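PDB 4LHB: molybdopterin adenylyltransferase from Pyrococcus furiosus, which catalyses the adenylylation of molybdopterin with ATP, releasing diphosphate, a step in making the molybdenum cofactor. Local coordinates for residues C[30-35]-C[64-69]; C[41-46]-C[70-75]; C[35-40]-C[94-99]. All coordinates share one frame; numbering follows the deposited sequence.

Contact 1. Residues C[30-35]-C[64-69]; sequences TFKFGV and EHVYYK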
loop_
_atom_site.group_PDB
_atom_site.type_symbol
_atom_site.label_atom_id
_atom_site.label_comp_id
_atom_site.label_asym_id
_atom_site.label_seq_id
_atom_site.Cartn_x
_atom_site.Cartn_y
_atom_site.Cartn_z
ATOM N N THR C 30 13.163 -27.289 -20.244
ATOM C CA THR C 30 12.034 -27.661 -19.360
ATOM C C THR C 30 12.142 -27.123 -17.902
ATOM O O THR C 30 13.227 -26.887 -17.386
ATOM C CB THR C 30 11.922 -29.172 -19.276
ATOM O OG1 THR C 30 10.678 -29.522 -18.631
ATOM C CG2 THR C 30 13.178 -29.733 -18.561
ATOM N N PHE C 31 11.011 -27.019 -17.220
ATOM C CA PHE C 31 10.984 -26.503 -15.835
ATOM C C PHE C 31 10.612 -27.547 -14.777
ATOM O O PHE C 31 10.082 -28.634 -15.064
ATOM C CB PHE C 31 9.964 -25.369 -15.745
ATOM C CG PHE C 31 8.586 -25.813 -16.061
ATOM C CD1 PHE C 31 7.732 -26.245 -15.051
ATOM C CD2 PHE C 31 8.158 -25.848 -17.349
ATOM C CE1 PHE C 31 6.442 -26.674 -15.336
ATOM C CE2 PHE C 31 6.869 -26.291 -17.650
ATOM C CZ PHE C 31 6.000 -26.709 -16.644
ATOM N N LYS C 32 10.846 -27.171 -13.535
ATOM C CA LYS C 32 10.396 -27.978 -12.418
ATOM C C LYS C 32 9.149 -27.336 -11.814
ATOM O O LYS C 32 9.009 -26.118 -11.830
ATOM C CB LYS C 32 11.525 -28.134 -11.418
ATOM C CG LYS C 32 12.592 -29.094 -11.897
ATOM C CD LYS C 32 13.980 -28.643 -11.505
ATOM C CE LYS C 32 14.993 -29.787 -11.657
ATOM N NZ LYS C 32 16.265 -29.577 -10.899
ATOM N N PHE C 33 8.217 -28.150 -11.324
ATOM C CA PHE C 33 7.051 -27.613 -10.627
ATOM C C PHE C 33 6.563 -28.309 -9.354
ATOM O O PHE C 33 6.826 -29.503 -9.112
ATOM C CB PHE C 33 5.892 -27.466 -11.573
ATOM C CG PHE C 33 5.189 -28.725 -11.856
ATOM C CD1 PHE C 33 3.971 -29.010 -11.245
ATOM C CD2 PHE C 33 5.714 -29.638 -12.763
ATOM C CE1 PHE C 33 3.282 -30.183 -11.537
ATOM C CE2 PHE C 33 5.033 -30.816 -13.052
ATOM C CZ PHE C 33 3.809 -31.090 -12.443
ATOM N N GLY C 34 5.864 -27.501 -8.545
ATOM C CA GLY C 34 5.268 -27.923 -7.290
ATOM C C GLY C 34 3.784 -27.650 -7.319
ATOM O O GLY C 34 3.310 -26.784 -8.056
ATOM N N VAL C 35 3.048 -28.411 -6.524
ATOM C CA VAL C 35 1.616 -28.231 -6.390
ATOM C C VAL C 35 1.296 -28.212 -4.895
ATOM O O VAL C 35 1.853 -29.017 -4.089
ATOM C CB VAL C 35 0.903 -29.398 -7.059
ATOM C CG1 VAL C 35 -0.598 -29.249 -7.046
ATOM C CG2 VAL C 35 1.393 -29.533 -8.479
ATOM N N GLU C 64 8.929 -31.221 -14.891
ATOM C CA GLU C 64 9.220 -32.293 -13.968
ATOM C C GLU C 64 8.542 -31.974 -12.596
ATOM O O GLU C 64 8.809 -30.941 -11.969
ATOM C CB GLU C 64 10.757 -32.400 -13.845
ATOM C CG GLU C 64 11.281 -33.249 -12.663
ATOM C CD GLU C 64 12.817 -33.173 -12.438
ATOM O OE1 GLU C 64 13.516 -32.290 -13.023
ATOM O OE2 GLU C 64 13.340 -34.006 -11.649
ATOM N N HIS C 65 7.658 -32.839 -12.135
ATOM C CA HIS C 65 6.960 -32.650 -10.845
ATOM C C HIS C 65 7.902 -32.876 -9.745
ATOM O O HIS C 65 8.413 -33.960 -9.657
ATOM C CB HIS C 65 5.857 -33.676 -10.745
ATOM C CG HIS C 65 5.130 -33.699 -9.423
ATOM N ND1 HIS C 65 4.889 -32.579 -8.690
ATOM C CD2 HIS C 65 4.532 -34.748 -8.741
ATOM C CE1 HIS C 65 4.187 -32.914 -7.603
ATOM N NE2 HIS C 65 3.971 -34.235 -7.638
ATOM N N VAL C 66 8.167 -31.886 -8.890
ATOM C CA VAL C 66 9.134 -32.079 -7.787
ATOM C C VAL C 66 8.568 -31.971 -6.364
ATOM O O VAL C 66 9.304 -32.141 -5.404
ATOM C CB VAL C 66 10.320 -31.093 -7.905
ATOM C CG1 VAL C 66 11.032 -31.306 -9.226
ATOM C CG2 VAL C 66 9.856 -29.635 -7.754
ATOM N N TYR C 67 7.282 -31.686 -6.207
ATOM C CA TYR C 67 6.716 -31.402 -4.870
ATOM C C TYR C 67 5.219 -31.382 -4.878
ATOM O O TYR C 67 4.617 -30.772 -5.745
ATOM C CB TYR C 67 7.191 -30.040 -4.362
ATOM C CG TYR C 67 6.813 -29.730 -2.933
ATOM C CD1 TYR C 67 7.712 -29.948 -1.913
ATOM C CD2 TYR C 67 5.547 -29.206 -2.594
ATOM C CE1 TYR C 67 7.384 -29.661 -0.597
ATOM C CE2 TYR C 67 5.213 -28.939 -1.292
ATOM C CZ TYR C 67 6.145 -29.162 -0.292
ATOM O OH TYR C 67 5.871 -28.864 1.041
ATOM N N TYR C 68 4.636 -32.020 -3.873
ATOM C CA TYR C 68 3.182 -31.990 -3.608
ATOM C C TYR C 68 2.879 -32.041 -2.076
ATOM O O TYR C 68 3.582 -32.728 -1.323
ATOM C CB TYR C 68 2.500 -33.120 -4.329
ATOM C CG TYR C 68 1.072 -33.325 -3.969
ATOM C CD1 TYR C 68 0.139 -32.347 -4.175
ATOM C CD2 TYR C 68 0.643 -34.542 -3.450
ATOM C CE1 TYR C 68 -1.198 -32.549 -3.863
ATOM C CE2 TYR C 68 -0.680 -34.759 -3.115
ATOM C CZ TYR C 68 -1.601 -33.763 -3.319
ATOM O OH TYR C 68 -2.913 -34.019 -3.019
ATOM N N LYS C 69 1.878 -31.267 -1.629
ATOM C CA LYS C 69 1.463 -31.267 -0.236
ATOM C C LYS C 69 0.073 -30.702 -0.084
ATOM O O LYS C 69 -0.308 -29.795 -0.846
ATOM C CB LYS C 69 2.424 -30.484 0.618
ATOM C CG LYS C 69 2.112 -30.596 2.102
ATOM C CD LYS C 69 3.368 -30.619 2.966
ATOM C CE LYS C 69 3.185 -30.095 4.406
ATOM N NZ LYS C 69 4.497 -29.544 4.896
#
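Parallel strand pairing joins 30-35 to 64-69: two neighbours of the central sheet, linked by helix 51-60 in a beta-alpha-beta crossover, with 64-71 outermost within the chain. E64 N gives its hydrogen to F31 O, and F33 N returns one to E64 O (2.9 Å). The next bond, V66 N to F33 O, is short at 2.7 Å and almost straight (176°). V66 and Y67 then stand against G34 alone, a beta bulge, and V35 pairs with Y68. F33 sets CG between backbone N and carbonyl carbon (chi1 79°), which swings the ring against the neighbouring strand: H65 CA sits over its face, 3.9 Å from the F33 ring centroid, and H65 CB lies 3.7 Å from F33 CZ. With an alanine here, H65 would probably lose the ring packed against its backbone, and a gap would open toward L59. On the other face of the sheet K32 and E64 run side by side, K32 CE 3.2 Å from E64 OE1, while K32 CG rests on V66 CG1 (3.8 Å). K32 NZ stays 4.4 Å from E64 OE1, beyond a salt bridge, so backbone bonds and apolar packing, the F33 ring prominent in it, probably matter more than charge.

Contact 2. Residues C[41-46]-C[70-75]; sequences KGAKGE and IVPDDK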
loop_
_atom_site.group_PDB
_atom_site.type_symbol
_atom_site.label_atom_id
_atom_site.label_comp_id
_atom_site.label_asym_id
_atom_site.label_seq_id
_atom_site.Cartn_x
_atom_site.Cartn_y
_atom_site.Cartn_z
ATOM N N LYS C 41 -10.460 -29.399 5.205
ATOM C CA LYS C 41 -11.011 -30.775 5.071
ATOM C C LYS C 41 -9.977 -31.738 4.464
ATOM O O LYS C 41 -9.668 -32.783 5.043
ATOM C CB LYS C 41 -12.359 -30.793 4.310
ATOM C CG LYS C 41 -13.547 -30.244 5.145
ATOM C CD LYS C 41 -14.914 -30.081 4.421
ATOM C CE LYS C 41 -14.890 -29.009 3.311
ATOM N NZ LYS C 41 -16.140 -28.202 3.120
ATOM N N GLY C 42 -9.380 -31.347 3.346
ATOM C CA GLY C 42 -8.341 -32.161 2.721
ATOM C C GLY C 42 -7.137 -32.479 3.587
ATOM O O GLY C 42 -6.687 -33.632 3.641
ATOM N N ALA C 43 -6.595 -31.462 4.254
ATOM C CA ALA C 43 -5.418 -31.663 5.109
ATOM C C ALA C 43 -5.678 -32.638 6.283
ATOM O O ALA C 43 -4.719 -33.133 6.895
ATOM C CB ALA C 43 -4.925 -30.323 5.646
ATOM N N LYS C 44 -6.970 -32.858 6.584
ATOM C CA LYS C 44 -7.433 -33.654 7.722
ATOM C C LYS C 44 -7.616 -35.115 7.330
ATOM O O LYS C 44 -7.323 -36.010 8.141
ATOM C CB LYS C 44 -8.754 -33.090 8.301
ATOM C CG LYS C 44 -8.556 -32.082 9.439
ATOM C CD LYS C 44 -9.790 -31.229 9.767
ATOM C CE LYS C 44 -9.640 -30.579 11.150
ATOM N NZ LYS C 44 -10.238 -29.219 11.284
ATOM N N GLY C 45 -8.071 -35.342 6.092
ATOM C CA GLY C 45 -8.307 -36.683 5.541
ATOM C C GLY C 45 -9.786 -36.930 5.237
ATOM O O GLY C 45 -10.207 -38.087 5.109
ATOM N N GLU C 46 -10.568 -35.858 5.074
ATOM C CA GLU C 46 -12.024 -35.952 5.065
ATOM C C GLU C 46 -12.618 -35.798 3.679
ATOM O O GLU C 46 -13.584 -36.464 3.354
ATOM C CB GLU C 46 -12.672 -34.926 6.029
ATOM C CG GLU C 46 -11.762 -34.405 7.158
ATOM C CD GLU C 46 -12.431 -34.297 8.530
ATOM O OE1 GLU C 46 -12.870 -33.186 8.921
ATOM O OE2 GLU C 46 -12.468 -35.331 9.235
ATOM N N ILE C 70 -0.704 -31.273 0.857
ATOM C CA ILE C 70 -2.066 -30.786 1.150
ATOM C C ILE C 70 -1.862 -30.087 2.437
ATOM O O ILE C 70 -1.281 -30.668 3.341
ATOM C CB ILE C 70 -3.089 -31.900 1.399
ATOM C CG1 ILE C 70 -2.959 -32.975 0.318
ATOM C CG2 ILE C 70 -4.525 -31.359 1.405
ATOM C CD1 ILE C 70 -4.301 -33.430 -0.274
ATOM N N VAL C 71 -2.273 -28.833 2.524
ATOM C CA VAL C 71 -2.097 -28.053 3.769
ATOM C C VAL C 71 -3.429 -27.433 4.201
ATOM O O VAL C 71 -4.299 -27.107 3.392
ATOM C CB VAL C 71 -1.016 -26.943 3.612
ATOM C CG1 VAL C 71 0.357 -27.537 3.304
ATOM C CG2 VAL C 71 -1.411 -25.876 2.576
ATOM N N PRO C 72 -3.613 -27.254 5.485
ATOM C CA PRO C 72 -4.808 -26.537 5.911
ATOM C C PRO C 72 -4.866 -25.084 5.395
ATOM O O PRO C 72 -3.857 -24.547 4.959
ATOM C CB PRO C 72 -4.685 -26.549 7.429
ATOM C CG PRO C 72 -3.249 -26.704 7.667
ATOM C CD PRO C 72 -2.734 -27.586 6.599
ATOM N N ASP C 73 -6.038 -24.459 5.471
ATOM C CA ASP C 73 -6.220 -23.076 5.038
ATOM C C ASP C 73 -5.611 -22.187 6.091
ATOM O O ASP C 73 -6.301 -21.555 6.851
ATOM C CB ASP C 73 -7.712 -22.767 4.766
ATOM C CG ASP C 73 -7.938 -21.733 3.582
ATOM O OD1 ASP C 73 -9.085 -21.752 3.083
ATOM O OD2 ASP C 73 -7.039 -20.900 3.128
ATOM N N ASP C 74 -4.286 -22.145 6.120
ATOM C CA ASP C 74 -3.500 -21.553 7.205
ATOM C C ASP C 74 -2.226 -20.869 6.622
ATOM O O ASP C 74 -1.365 -21.515 6.034
ATOM C CB ASP C 74 -3.100 -22.671 8.170
ATOM C CG ASP C 74 -2.212 -22.184 9.345
ATOM O OD1 ASP C 74 -1.025 -21.908 9.158
ATOM O OD2 ASP C 74 -2.701 -22.109 10.477
ATOM N N LYS C 75 -2.095 -19.568 6.829
ATOM C CA LYS C 75 -0.994 -18.822 6.250
ATOM C C LYS C 75 0.370 -19.413 6.422
ATOM O O LYS C 75 1.157 -19.371 5.508
ATOM C CB LYS C 75 -0.974 -17.398 6.791
ATOM C CG LYS C 75 0.259 -16.580 6.463
ATOM C CD LYS C 75 -0.135 -15.124 6.651
ATOM C CE LYS C 75 0.981 -14.105 6.498
ATOM N NZ LYS C 75 0.544 -12.818 7.090
#
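K41 O is gripped by three backbone amides, K44 N (3.1 Å), G45 N and E46 N, and these bonds close the short, weakly bonded helical turn on which A43 faces V71 and P72. G45, with positive phi, is the C-prime residue of a Schellman motif: the bond from E46 N to K41 O encloses a weak one from G45 N to G42 O, and the chain then turns out of the helix. Between the two segments themselves the contact is apolar. The methyl A43 CB presses on the V71-P72 peptide, 3.3 Å from P72 N and 3.6 Å from V71 C, and meets the proline ring at P72 CD, also 3.6 Å away. From the strand side I70 sends up its CG2 branch, placed anti to the backbone N, until I70 CG2 is 3.5 Å from A43 N and 3.6 Å from G42 C. A beta carbon on G42 would come tight against I70 CG2, which probably favours glycine there. V71 turns its own side chain the other way, onto I36 and V38 of strand 32-38 and V78 and A81 of helix 75-87. The short helix, with G42 N bonded to S39 OG at its start, thus sits on the end of strand 64-71, just where the chain leaves the sheet through P72 and D73 for D74, the N-cap of helix 75-87.

Contact 3. Residues C[35-40]-C[94-99]; sequences VITVSD and VTTGGT. With SO4 (sulfate ion), chain F.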
loop_
_atom_site.group_PDB
_atom_site.type_symbol
_atom_site.label_atom_id
_atom_site.label_comp_id
_atom_site.label_asym_id
_atom_site.label_seq_id
_atom_site.Cartn_x
_atom_site.Cartn_y
_atom_site.Cartn_z
ATOM N N VAL C 35 3.048 -28.411 -6.524
ATOM C CA VAL C 35 1.616 -28.231 -6.390
ATOM C C VAL C 35 1.296 -28.212 -4.895
ATOM O O VAL C 35 1.853 -29.017 -4.089
ATOM C CB VAL C 35 0.903 -29.398 -7.059
ATOM C CG1 VAL C 35 -0.598 -29.249 -7.046
ATOM C CG2 VAL C 35 1.393 -29.533 -8.479
ATOM N N ILE C 36 0.425 -27.281 -4.502
ATOM C CA ILE C 36 -0.036 -27.188 -3.107
ATOM C C ILE C 36 -1.552 -27.065 -3.111
ATOM O O ILE C 36 -2.103 -26.122 -3.665
ATOM C CB ILE C 36 0.605 -26.000 -2.389
ATOM C CG1 ILE C 36 2.130 -26.169 -2.347
ATOM C CG2 ILE C 36 0.045 -25.884 -0.984
ATOM C CD1 ILE C 36 2.977 -24.896 -2.136
ATOM N N THR C 37 -2.256 -28.020 -2.531
ATOM C CA THR C 37 -3.705 -27.840 -2.448
ATOM C C THR C 37 -3.982 -27.337 -1.026
ATOM O O THR C 37 -3.463 -27.882 -0.067
ATOM C CB THR C 37 -4.511 -29.119 -2.844
ATOM O OG1 THR C 37 -4.788 -29.898 -1.694
ATOM C CG2 THR C 37 -3.755 -29.967 -3.797
ATOM N N VAL C 38 -4.711 -26.244 -0.894
ATOM C CA VAL C 38 -5.001 -25.730 0.433
ATOM C C VAL C 38 -6.486 -25.962 0.805
ATOM O O VAL C 38 -7.418 -25.441 0.145
ATOM C CB VAL C 38 -4.485 -24.270 0.636
ATOM C CG1 VAL C 38 -3.444 -23.881 -0.434
ATOM C CG2 VAL C 38 -5.602 -23.265 0.720
ATOM N N SER C 39 -6.679 -26.787 1.851
ATOM C CA SER C 39 -8.004 -27.300 2.248
ATOM C C SER C 39 -7.987 -27.840 3.683
ATOM O O SER C 39 -7.303 -28.842 3.977
ATOM C CB SER C 39 -8.456 -28.452 1.319
ATOM O OG SER C 39 -9.838 -28.815 1.526
ATOM N N ASP C 40 -8.754 -27.201 4.565
ATOM C CA ASP C 40 -8.873 -27.694 5.938
ATOM C C ASP C 40 -9.350 -29.149 5.899
ATOM O O ASP C 40 -8.670 -30.038 6.431
ATOM C CB ASP C 40 -9.784 -26.792 6.778
ATOM C CG ASP C 40 -9.048 -25.589 7.370
ATOM O OD1 ASP C 40 -9.700 -24.596 7.758
ATOM O OD2 ASP C 40 -7.807 -25.621 7.479
ATOM N N VAL C 94 1.920 -24.096 -8.216
ATOM C CA VAL C 94 0.529 -23.835 -8.337
ATOM C C VAL C 94 -0.235 -24.307 -7.133
ATOM O O VAL C 94 -0.087 -25.425 -6.657
ATOM C CB VAL C 94 -0.029 -24.286 -9.687
ATOM C CG1 VAL C 94 0.954 -25.146 -10.434
ATOM C CG2 VAL C 94 -1.447 -24.804 -9.587
ATOM N N THR C 95 -0.993 -23.376 -6.576
ATOM C CA THR C 95 -1.742 -23.630 -5.377
ATOM C C THR C 95 -3.122 -23.754 -5.882
ATOM O O THR C 95 -3.543 -22.964 -6.768
ATOM C CB THR C 95 -1.615 -22.456 -4.369
ATOM O OG1 THR C 95 -2.178 -21.229 -4.928
ATOM C CG2 THR C 95 -0.157 -22.269 -4.053
ATOM N N THR C 96 -3.840 -24.707 -5.314
ATOM C CA THR C 96 -5.286 -24.744 -5.478
ATOM C C THR C 96 -6.048 -24.640 -4.149
ATOM O O THR C 96 -5.763 -25.353 -3.207
ATOM C CB THR C 96 -5.731 -26.002 -6.235
ATOM O OG1 THR C 96 -7.165 -26.022 -6.256
ATOM C CG2 THR C 96 -5.143 -27.295 -5.612
ATOM N N GLY C 97 -7.032 -23.761 -4.089
ATOM C CA GLY C 97 -7.819 -23.561 -2.859
ATOM C C GLY C 97 -7.414 -22.330 -2.021
ATOM O O GLY C 97 -6.259 -21.883 -2.042
ATOM N N GLY C 98 -8.383 -21.764 -1.310
ATOM C CA GLY C 98 -8.134 -20.713 -0.321
ATOM C C GLY C 98 -8.170 -19.324 -0.928
ATOM O O GLY C 98 -7.542 -18.364 -0.371
ATOM N N THR C 99 -8.833 -19.229 -2.095
ATOM C CA THR C 99 -8.827 -18.006 -2.886
ATOM C C THR C 99 -10.132 -17.241 -2.756
ATOM O O THR C 99 -10.226 -16.113 -3.218
ATOM C CB THR C 99 -8.565 -18.210 -4.405
ATOM O OG1 THR C 99 -9.709 -18.823 -5.020
ATOM C CG2 THR C 99 -7.202 -18.922 -4.710
HETATM S S SO4 F . -11.664 -21.701 -3.192
HETATM O O1 SO4 F . -11.665 -22.970 -2.442
HETATM O O2 SO4 F . -12.333 -20.611 -2.461
HETATM O O3 SO4 F . -10.250 -21.276 -3.354
HETATM O O4 SO4 F . -12.388 -21.855 -4.494
#
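T37 and T96 lie side by side on neighbouring parallel strands and point the same way, their methyl groups meeting: T96 CG2 is 3.4 Å from T37 CB and 3.5 Å from T37 CG2. T96 turns its hydroxyl anti to the backbone N (chi1 175°), which brings CG2 round to face T37 while OG1 bonds to P160 O. V35 and V94 share this face, and helix 51-60 packs on it through I55, I56 and L59. I36 and T95 occupy the other face and touch more lightly, I36 CB 4.2 Å from T95 CG2; T95 OG1 bonds to S158 OG, and T95 also packs against T107 and I111 of helix 107-111. The short strand segments run at 19° to each other, stitched by three backbone bonds that alternate in direction: I36 N to V94 O, T96 N to I36 O (2.8 Å) and V38 N to T96 O (2.7 Å).

Beyond the last bond V38 reaches over the backbone of the consecutive glycines G97 and G98, with V38 CG2 3.2 Å from G97 O and 3.7 Å from G98 CA. A beta carbon on G97 would run into V38 O, and one on G98 into V38 CG2; both glycines also have positive phi. Past them the chain leaves the sheet and turns T99 N toward an anion. A sulfate, probably from the crystallisation liquor, takes a nearly straight bond (168°) from T99 N to its O3, 2.8 Å long, and G161 N binds the ion as well. A glycine-rich turn at the carboxyl end of a central parallel strand, with sulfate bound, is consistent with an anion site in this MoaB/Mog family protein; the sulfate probably marks where a phosphate of substrate or nucleotide would sit.

Contacts 1 and 3 lie within one sheet, where strand 32-38 runs between 64-71 and 92-96, and contact 2 sets helix 40-44 against the carboxyl end of strand 64-71. The centres of contacts 1 and 3 are about 14 Å apart and they share V35. The centre of contact 2 is about 9 Å from that of contact 3 and about 19 Å from that of contact 1. Along the chain, contact 2 nests inside the loop closed by contact 3, while contact 1 crosses both. Hydrogen bonds from S39 N to V71 O and from D73 N to D40 OD2 tie contacts 2 and 3 together. The parallel strands thus run from contact 1 toward their carboxyl ends, and the sulfate lies beyond that of 92-96.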